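Long-range contacts in putative cell adhesion protein (Bacteroides thetaiotaomicron, PDB 4DGU), which is probably a fimbrillin-like pilus component of a gut bacterium, with a presumed role in cell adhesion, and binds zinc ions: residues E137-Y142 / S227-K232; E143-V148 / V178-E183; Q192-G197 / I212-D217. One frame throughout, in Å; residues are numbered along the deposited sequence.

Interaction 1: residues E137-Y142 / S227-K232; sequences ENDRPY and SVRLSK. With ZN (zinc ion), chain E.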
loop_
_atom_site.group_PDB
_atom_site.type_symbol
_atom_site.label_atom_id
_atom_site.label_comp_id
_atom_site.label_asym_id
_atom_site.label_seq_id
_atom_site.Cartn_x
_atom_site.Cartn_y
_atom_site.Cartn_z
ATOM N N GLU A 137 -17.185 -1.832 14.274
ATOM C CA GLU A 137 -16.756 -2.859 13.309
ATOM C C GLU A 137 -17.273 -2.611 11.877
ATOM O O GLU A 137 -16.626 -3.038 10.913
ATOM C CB GLU A 137 -17.269 -4.209 13.786
ATOM C CG GLU A 137 -16.448 -5.383 13.321
ATOM C CD GLU A 137 -16.884 -6.715 13.899
ATOM O OE1 GLU A 137 -17.146 -6.804 15.123
ATOM O OE2 GLU A 137 -16.929 -7.690 13.116
ATOM N N ASN A 138 -18.432 -1.937 11.746
ATOM C CA ASN A 138 -19.100 -1.673 10.483
ATOM C C ASN A 138 -18.895 -0.239 9.957
ATOM O O ASN A 138 -19.668 0.184 9.094
ATOM C CB ASN A 138 -20.604 -1.956 10.645
ATOM C CG ASN A 138 -20.906 -3.368 11.079
ATOM O OD1 ASN A 138 -20.550 -4.337 10.398
ATOM N ND2 ASN A 138 -21.525 -3.511 12.245
ATOM N N ASP A 139 -17.838 0.491 10.401
ATOM C CA ASP A 139 -17.527 1.872 9.974
ATOM C C ASP A 139 -18.578 2.891 10.436
ATOM O O ASP A 139 -18.556 4.043 9.983
ATOM C CB ASP A 139 -17.337 2.006 8.434
ATOM C CG ASP A 139 -15.979 1.595 7.893
ATOM O OD1 ASP A 139 -15.011 1.539 8.694
ATOM O OD2 ASP A 139 -15.877 1.351 6.657
ATOM N N ARG A 140 -19.484 2.488 11.334
ATOM C CA ARG A 140 -20.488 3.415 11.835
ATOM C C ARG A 140 -19.915 4.129 13.071
ATOM O O ARG A 140 -19.078 3.548 13.765
ATOM C CB ARG A 140 -21.820 2.696 12.131
ATOM C CG ARG A 140 -22.643 2.443 10.869
ATOM C CD ARG A 140 -23.459 1.177 10.984
ATOM N N PRO A 141 -20.284 5.398 13.331
ATOM C CA PRO A 141 -19.740 6.092 14.505
ATOM C C PRO A 141 -20.063 5.370 15.821
ATOM O O PRO A 141 -21.231 5.085 16.121
ATOM C CB PRO A 141 -20.409 7.473 14.448
ATOM C CG PRO A 141 -20.834 7.633 13.035
ATOM C CD PRO A 141 -21.233 6.260 12.603
ATOM N N TYR A 142 -19.002 5.044 16.582
ATOM C CA TYR A 142 -19.107 4.402 17.879
ATOM C C TYR A 142 -19.897 5.302 18.827
ATOM O O TYR A 142 -19.660 6.515 18.861
ATOM C CB TYR A 142 -17.727 4.076 18.444
ATOM C CG TYR A 142 -17.786 3.472 19.826
ATOM C CD1 TYR A 142 -18.308 2.196 20.030
ATOM C CD2 TYR A 142 -17.334 4.180 20.937
ATOM C CE1 TYR A 142 -18.362 1.631 21.301
ATOM C CE2 TYR A 142 -17.398 3.630 22.219
ATOM C CZ TYR A 142 -17.890 2.346 22.391
ATOM O OH TYR A 142 -17.970 1.795 23.644
ATOM N N SER A 227 -8.670 6.984 11.734
ATOM C CA SER A 227 -9.819 6.238 12.225
ATOM C C SER A 227 -9.403 5.191 13.237
ATOM O O SER A 227 -8.370 4.535 13.095
ATOM C CB SER A 227 -10.615 5.607 11.092
ATOM O OG SER A 227 -9.843 4.678 10.357
ATOM N N VAL A 228 -10.168 5.126 14.317
ATOM C CA VAL A 228 -10.009 4.130 15.349
ATOM C C VAL A 228 -11.195 3.196 15.126
ATOM O O VAL A 228 -12.342 3.618 15.300
ATOM C CB VAL A 228 -9.905 4.722 16.777
ATOM C CG1 VAL A 228 -9.828 3.630 17.832
ATOM C CG2 VAL A 228 -8.727 5.682 16.901
ATOM N N ARG A 229 -10.918 1.983 14.597
ATOM C CA ARG A 229 -11.929 0.957 14.286
ATOM C C ARG A 229 -11.900 -0.194 15.301
ATOM O O ARG A 229 -11.033 -1.065 15.257
ATOM C CB ARG A 229 -11.765 0.432 12.852
ATOM C CG ARG A 229 -13.100 0.009 12.217
ATOM C CD ARG A 229 -13.098 0.166 10.702
ATOM N NE ARG A 229 -11.918 -0.443 10.066
ATOM C CZ ARG A 229 -10.963 0.239 9.440
ATOM N NH1 ARG A 229 -11.048 1.561 9.317
ATOM N NH2 ARG A 229 -9.923 -0.399 8.910
ATOM N N LEU A 230 -12.851 -0.152 16.238
ATOM C CA LEU A 230 -13.003 -1.101 17.335
ATOM C C LEU A 230 -13.674 -2.375 16.872
ATOM O O LEU A 230 -14.664 -2.316 16.151
ATOM C CB LEU A 230 -13.819 -0.479 18.507
ATOM C CG LEU A 230 -13.508 0.964 18.906
ATOM C CD1 LEU A 230 -14.535 1.488 19.892
ATOM C CD2 LEU A 230 -12.118 1.092 19.435
ATOM N N SER A 231 -13.122 -3.530 17.288
ATOM C CA SER A 231 -13.651 -4.865 17.004
ATOM C C SER A 231 -12.916 -5.917 17.807
ATOM O O SER A 231 -11.898 -5.622 18.455
ATOM C CB SER A 231 -13.561 -5.211 15.521
ATOM O OG SER A 231 -12.223 -5.435 15.117
ATOM N N LYS A 232 -13.407 -7.169 17.715
ATOM C CA LYS A 232 -12.764 -8.304 18.368
ATOM C C LYS A 232 -12.033 -9.165 17.309
ATOM O O LYS A 232 -11.433 -10.179 17.667
ATOM C CB LYS A 232 -13.792 -9.129 19.168
ATOM C CG LYS A 232 -14.541 -8.343 20.254
ATOM C CD LYS A 232 -15.512 -9.225 21.033
ATOM C CE LYS A 232 -16.183 -8.486 22.162
ATOM N NZ LYS A 232 -16.958 -9.411 23.038
HETATM ZN ZN ZN E . -16.318 -9.520 13.697
HETATM O O HOH W 1 -17.197 -2.765 17.058
HETATM O O HOH W 2 -15.126 -9.708 15.370
#

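Interaction 2: residues E143-V148 / V178-E183; sequences EGEAKV and VKKVSE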
loop_
_atom_site.group_PDB
_atom_site.type_symbol
_atom_site.label_atom_id
_atom_site.label_comp_id
_atom_site.label_asym_id
_atom_site.label_seq_id
_atom_site.Cartn_x
_atom_site.Cartn_y
_atom_site.Cartn_z
ATOM N N GLU A 143 -20.861 4.707 19.555
ATOM C CA GLU A 143 -21.752 5.431 20.463
ATOM C C GLU A 143 -21.742 4.886 21.927
ATOM O O GLU A 143 -22.488 5.412 22.764
ATOM C CB GLU A 143 -23.198 5.416 19.916
ATOM C CG GLU A 143 -23.415 6.177 18.610
ATOM C CD GLU A 143 -24.783 6.038 17.951
ATOM O OE1 GLU A 143 -25.363 4.926 17.972
ATOM O OE2 GLU A 143 -25.256 7.044 17.372
ATOM N N GLY A 144 -20.893 3.896 22.225
ATOM C CA GLY A 144 -20.785 3.287 23.550
ATOM C C GLY A 144 -20.181 4.141 24.658
ATOM O O GLY A 144 -20.000 5.357 24.499
ATOM N N GLU A 145 -19.874 3.505 25.811
ATOM C CA GLU A 145 -19.337 4.218 26.981
ATOM C C GLU A 145 -17.835 3.925 27.236
ATOM O O GLU A 145 -17.268 4.384 28.236
ATOM C CB GLU A 145 -20.176 3.913 28.236
ATOM C CG GLU A 145 -21.599 4.470 28.181
ATOM C CD GLU A 145 -21.748 5.982 28.106
ATOM O OE1 GLU A 145 -21.724 6.638 29.173
ATOM O OE2 GLU A 145 -21.938 6.505 26.983
ATOM N N ALA A 146 -17.190 3.221 26.303
ATOM C CA ALA A 146 -15.765 2.933 26.377
ATOM C C ALA A 146 -14.932 4.201 26.190
ATOM O O ALA A 146 -15.303 5.082 25.406
ATOM C CB ALA A 146 -15.393 1.915 25.323
ATOM N N LYS A 147 -13.825 4.301 26.933
ATOM C CA LYS A 147 -12.887 5.417 26.846
ATOM C C LYS A 147 -11.797 5.040 25.824
ATOM O O LYS A 147 -11.208 3.970 25.936
ATOM C CB LYS A 147 -12.296 5.752 28.241
ATOM C CG LYS A 147 -11.339 6.956 28.268
ATOM C CD LYS A 147 -11.120 7.517 29.674
ATOM C CE LYS A 147 -10.018 6.829 30.453
ATOM N NZ LYS A 147 -9.817 7.457 31.788
ATOM N N VAL A 148 -11.583 5.895 24.809
ATOM C CA VAL A 148 -10.588 5.690 23.760
ATOM C C VAL A 148 -9.553 6.801 23.893
ATOM O O VAL A 148 -9.903 7.985 23.864
ATOM C CB VAL A 148 -11.192 5.635 22.311
ATOM C CG1 VAL A 148 -10.120 5.272 21.278
ATOM C CG2 VAL A 148 -12.368 4.657 22.223
ATOM N N VAL A 178 -10.029 10.681 22.977
ATOM C CA VAL A 178 -10.702 10.885 21.695
ATOM C C VAL A 178 -12.206 11.028 21.934
ATOM O O VAL A 178 -12.827 10.206 22.600
ATOM C CB VAL A 178 -10.351 9.766 20.665
ATOM C CG1 VAL A 178 -10.981 10.030 19.294
ATOM C CG2 VAL A 178 -8.851 9.633 20.506
ATOM N N LYS A 179 -12.774 12.101 21.407
ATOM C CA LYS A 179 -14.201 12.391 21.497
ATOM C C LYS A 179 -14.990 11.584 20.461
ATOM O O LYS A 179 -14.500 11.334 19.349
ATOM C CB LYS A 179 -14.456 13.900 21.261
ATOM C CG LYS A 179 -13.659 14.811 22.181
ATOM C CD LYS A 179 -14.557 15.862 22.824
ATOM C CE LYS A 179 -13.820 16.661 23.872
ATOM N NZ LYS A 179 -14.756 17.353 24.808
ATOM N N LYS A 180 -16.218 11.189 20.819
ATOM C CA LYS A 180 -17.125 10.508 19.906
ATOM C C LYS A 180 -17.782 11.574 18.999
ATOM O O LYS A 180 -17.797 12.759 19.359
ATOM C CB LYS A 180 -18.187 9.715 20.681
ATOM C CG LYS A 180 -17.692 8.486 21.444
ATOM C CD LYS A 180 -18.860 7.775 22.120
ATOM C CE LYS A 180 -19.549 8.608 23.201
ATOM N NZ LYS A 180 -20.778 7.948 23.738
ATOM N N VAL A 181 -18.362 11.151 17.857
ATOM C CA VAL A 181 -19.070 12.041 16.911
ATOM C C VAL A 181 -20.204 12.830 17.622
ATOM O O VAL A 181 -20.360 14.029 17.367
ATOM C CB VAL A 181 -19.606 11.194 15.725
ATOM C CG1 VAL A 181 -20.634 11.965 14.896
ATOM C CG2 VAL A 181 -18.451 10.690 14.853
ATOM N N SER A 182 -20.951 12.149 18.531
ATOM C CA SER A 182 -22.064 12.723 19.279
ATOM C C SER A 182 -21.630 13.848 20.226
ATOM O O SER A 182 -22.485 14.666 20.587
ATOM C CB SER A 182 -22.797 11.649 20.073
ATOM O OG SER A 182 -21.950 11.059 21.043
ATOM N N GLU A 183 -20.318 13.898 20.619
ATOM C CA GLU A 183 -19.775 14.913 21.532
ATOM C C GLU A 183 -19.688 16.292 20.832
ATOM O O GLU A 183 -19.520 17.316 21.510
ATOM C CB GLU A 183 -18.435 14.487 22.150
ATOM C CG GLU A 183 -18.558 13.354 23.166
ATOM C CD GLU A 183 -17.271 12.912 23.860
ATOM O OE1 GLU A 183 -16.634 13.755 24.533
ATOM O OE2 GLU A 183 -16.915 11.713 23.761
HETATM O O HOH W 3 -22.232 9.027 25.850
#

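Interaction 3: residues Q192-G197 / I212-D217; sequences QKINAG and ISAVED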
loop_
_atom_site.group_PDB
_atom_site.type_symbol
_atom_site.label_atom_id
_atom_site.label_comp_id
_atom_site.label_asym_id
_atom_site.label_seq_id
_atom_site.Cartn_x
_atom_site.Cartn_y
_atom_site.Cartn_z
ATOM N N GLN A 192 2.071 13.934 12.172
ATOM C CA GLN A 192 3.234 13.164 12.592
ATOM C C GLN A 192 3.179 11.775 11.992
ATOM O O GLN A 192 2.110 11.320 11.575
ATOM C CB GLN A 192 3.302 13.069 14.130
ATOM C CG GLN A 192 2.046 12.483 14.779
ATOM C CD GLN A 192 1.956 12.794 16.245
ATOM O OE1 GLN A 192 2.528 12.116 17.080
ATOM N NE2 GLN A 192 1.236 13.831 16.592
ATOM N N LYS A 193 4.317 11.083 12.002
ATOM C CA LYS A 193 4.404 9.728 11.531
ATOM C C LYS A 193 4.038 8.754 12.649
ATOM O O LYS A 193 4.572 8.828 13.758
ATOM C CB LYS A 193 5.815 9.434 10.973
ATOM C CG LYS A 193 6.060 7.968 10.604
ATOM C CD LYS A 193 6.324 7.792 9.130
ATOM C CE LYS A 193 6.479 6.337 8.757
ATOM N NZ LYS A 193 7.823 5.775 9.119
ATOM N N ILE A 194 3.141 7.813 12.326
ATOM C CA ILE A 194 2.781 6.693 13.207
ATOM C C ILE A 194 3.369 5.458 12.535
ATOM O O ILE A 194 3.098 5.230 11.361
ATOM C CB ILE A 194 1.251 6.567 13.435
ATOM C CG1 ILE A 194 0.650 7.815 14.125
ATOM C CG2 ILE A 194 0.941 5.280 14.222
ATOM C CD1 ILE A 194 -0.856 7.888 14.023
ATOM N N ASN A 195 4.194 4.700 13.247
ATOM C CA ASN A 195 4.807 3.477 12.698
ATOM C C ASN A 195 3.874 2.268 12.799
ATOM O O ASN A 195 3.051 2.189 13.717
ATOM C CB ASN A 195 6.119 3.158 13.420
ATOM C CG ASN A 195 7.117 4.283 13.379
ATOM O OD1 ASN A 195 7.390 4.887 12.335
ATOM N ND2 ASN A 195 7.684 4.588 14.525
ATOM N N ALA A 196 4.022 1.322 11.853
ATOM C CA ALA A 196 3.298 0.043 11.817
ATOM C C ALA A 196 3.577 -0.720 13.094
ATOM O O ALA A 196 4.731 -0.772 13.555
ATOM C CB ALA A 196 3.720 -0.766 10.610
ATOM N N GLY A 197 2.504 -1.187 13.730
ATOM C CA GLY A 197 2.587 -1.911 14.994
ATOM C C GLY A 197 2.854 -1.046 16.218
ATOM O O GLY A 197 3.110 -1.582 17.304
ATOM N N ILE A 212 -4.877 -0.811 20.977
ATOM C CA ILE A 212 -5.302 -0.467 19.621
ATOM C C ILE A 212 -4.017 0.030 18.925
ATOM O O ILE A 212 -3.435 1.013 19.366
ATOM C CB ILE A 212 -6.467 0.578 19.583
ATOM C CG1 ILE A 212 -7.659 0.210 20.482
ATOM C CG2 ILE A 212 -6.924 0.833 18.165
ATOM C CD1 ILE A 212 -8.569 1.472 20.841
ATOM N N SER A 213 -3.535 -0.663 17.904
ATOM C CA SER A 213 -2.287 -0.250 17.270
ATOM C C SER A 213 -2.469 -0.029 15.786
ATOM O O SER A 213 -3.448 -0.496 15.179
ATOM C CB SER A 213 -1.193 -1.290 17.499
ATOM O OG SER A 213 -1.085 -1.612 18.874
ATOM N N ALA A 214 -1.498 0.682 15.189
ATOM C CA ALA A 214 -1.516 0.926 13.759
ATOM C C ALA A 214 -1.082 -0.335 13.047
ATOM O O ALA A 214 -0.184 -1.034 13.514
ATOM C CB ALA A 214 -0.607 2.096 13.406
ATOM N N VAL A 215 -1.751 -0.652 11.955
ATOM C CA VAL A 215 -1.446 -1.833 11.161
ATOM C C VAL A 215 -0.376 -1.504 10.142
ATOM O O VAL A 215 0.426 -2.360 9.788
ATOM C CB VAL A 215 -2.703 -2.444 10.483
ATOM C CG1 VAL A 215 -3.565 -3.178 11.502
ATOM C CG2 VAL A 215 -3.530 -1.383 9.732
ATOM N N GLU A 216 -0.364 -0.258 9.676
ATOM C CA GLU A 216 0.558 0.255 8.662
ATOM C C GLU A 216 1.159 1.610 9.078
ATOM O O GLU A 216 0.655 2.266 9.991
ATOM C CB GLU A 216 -0.203 0.391 7.319
ATOM C CG GLU A 216 0.690 0.401 6.086
ATOM C CD GLU A 216 1.661 -0.761 5.935
ATOM O OE1 GLU A 216 1.189 -1.903 5.710
ATOM O OE2 GLU A 216 2.893 -0.524 5.979
ATOM N N ASP A 217 2.250 2.008 8.412
ATOM C CA ASP A 217 2.912 3.298 8.590
ATOM C C ASP A 217 1.981 4.374 8.091
ATOM O O ASP A 217 1.380 4.211 7.013
ATOM C CB ASP A 217 4.241 3.332 7.817
ATOM C CG ASP A 217 5.468 2.797 8.536
ATOM O OD1 ASP A 217 5.308 2.104 9.566
ATOM O OD2 ASP A 217 6.590 3.071 8.072
#

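Interaction 1: residues E137-Y142 / S227-K232
Leu230 meets Tyr142 over the face of the ring: CD1 of Leu230 lies 3.8 Å from the centroid of the Tyr142 ring and 11° off the ring normal, a CH-pi contact in which the two side chains cross at about a right angle. The contact belongs to the beta-sandwich-like fimbrillin fold, where the loop after strand 120-135 bends back over strand 225-230, which runs parallel to strand 120-135. The tyrosine CB points toward strand 225-230, with CG anti to the backbone N (chi1 177°), and its OH is hydrogen-bonded to Ala146 N. An alanine in place of the tyrosine would probably leave Leu230 CD1 without the ring it packs on and the Ala146 N-H without its hydroxyl partner.

Earlier in the loop, Asp139 and Arg229 approach obliquely, with carboxylate and guanidinium planes 87° apart. Their salt bridge is long, 3.9 Å from Asp139 OD1 to Arg229 NE; OD1 lies nearer to the aliphatic CD of Arg229 and is buried by the contact without a hydrogen-bond partner in the model. Both charges have salt-bridge partners on other subunits: Asp139 OD2 has Arg247 of the third, Arg229 NH2 has Asp240 of the second.

Between the backbones, a water accepts from Glu137 N and donates to Leu230 O, bridging a pair not bonded directly. Glu137 packs on Ser231, its CG 3.6 Å from Ser231 CB, and its extended chain carries the carboxylate to a zinc ion shared with Glu199 of the second subunit. Glu137 OE2 binds this zinc at 2.0 Å, and a water lies 2.1 Å from the metal.

Interaction 2: residues E143-V148 / V178-E183
Lys180 reaches across to the turn at Glu143 and Gly144 and places its ammonium group among their carbonyl oxygens. Its NZ donates to Gly144 O at 2.8 Å, with a C=O...N angle of 154°. A second, weak bond runs from Lys180 NZ to Glu143 O at 3.2 Å. The chain of Lys180 is extended as far as CD and bends at chi3 (-64°), which sets CE beside Gly144 O. A water accepts from NZ and donates to Glu145 OE2, linking charges whose direct salt bridge is long, 3.7 Å between Glu145 OE2 and Lys180 NZ. The cation is thus gripped by one good and one weak bond to backbone oxygens and by a water, while the glutamate side chain crosses the lysine at about a right angle.

Within the fimbrillin-like fold, this is where the loop leaving strand 173-177 runs beside the start of strand 147-159, to which strand 173-177 is paired antiparallel. Val148 and Val178 continue the pairing there. Val178 N donates to Val148 O at 2.8 Å, nearly straight at 173°, and CB of Val178 lies 3.7 Å from the same oxygen. Both valine side chains also pack on Ile134 of strand 120-135, and Val148 touches Ile203, which joins this pair to the hydrophobic interior between the sheets.

Beyond the lysine the chain enters a short 3-10 turn. There Glu183 OE2 accepts from Lys180 N at 3.1 Å, the N-H arriving from above the carboxylate plane, and Glu183 N returns a bond to Lys180 O.

Interaction 3: residues Q192-G197 / I212-D217
Asp217 uses its two carboxylate oxygens on different partners in the segment 192-197. OD1 accepts from Ala196 N at 2.7 Å, with an N-H...O angle of 159° and the donor nearly in line with the C-O bond of the carboxylate. OD2 makes a salt bridge with Lys193 NZ at 3.2 Å, the ammonium group standing above the carboxylate plane. In the fimbrillin-like fold this joins short strand 193-194 and the turn after it to the chain that leaves strand 209-214 and goes on to pair, antiparallel, with 193-194 through strand 218-219.

The lysine reaches Asp217 through bends at chi2 and chi4, the last (-78°) bringing NZ round to OD2; NZ also has a weak bond to Asn195 OD1. One aspartate side chain thus engages both a backbone N-H and a side-chain cation of 192-197.

A backbone-to-backbone bond follows, where Gly197 N donates to Ala214 O at 2.7 Å, from above the carbonyl plane. Gly197 has a positive phi (76°), a conformation that glycine adopts readily. Its own carbonyl accepts from Lys233 NZ of the second subunit; a strand of that subunit runs parallel beside residues 212-214 and continues the sheet. Glu216, a zinc-binding residue, has its CB directed away from the 192-197 segment, and its side chain lies about 4 Å from a bound zinc ion.

Packing surrounds the polar bonds. Asp217 CA approaches Ile194 O at 3.4 Å in a CA-H...O contact, and Ala196 CB rests against Asp217 OD1. Farther in, the methyl CG2 of Ile194 meets Ala214 CB at 3.6 Å.

In the fold
From the N terminus, the first segment reached is 137-142, in the loop after strand 120-135; the chain runs straight on into 143-148. Interaction 2 closes first, when 178-183 returns after strand 173-177. Interaction 3 opens later, at 192-197, and closes at 212-217, so these two follow in series. Interaction 1 closes last, at 227-232, and its long loop encloses both. The contacts meet in the apolar interior: Val148 of interaction 2 and Val228 of interaction 1 touch one another, and both reach Ile212 of interaction 3. Together they join the mixed sheet to the antiparallel one, while interactions 1 and 3 also face the second subunit.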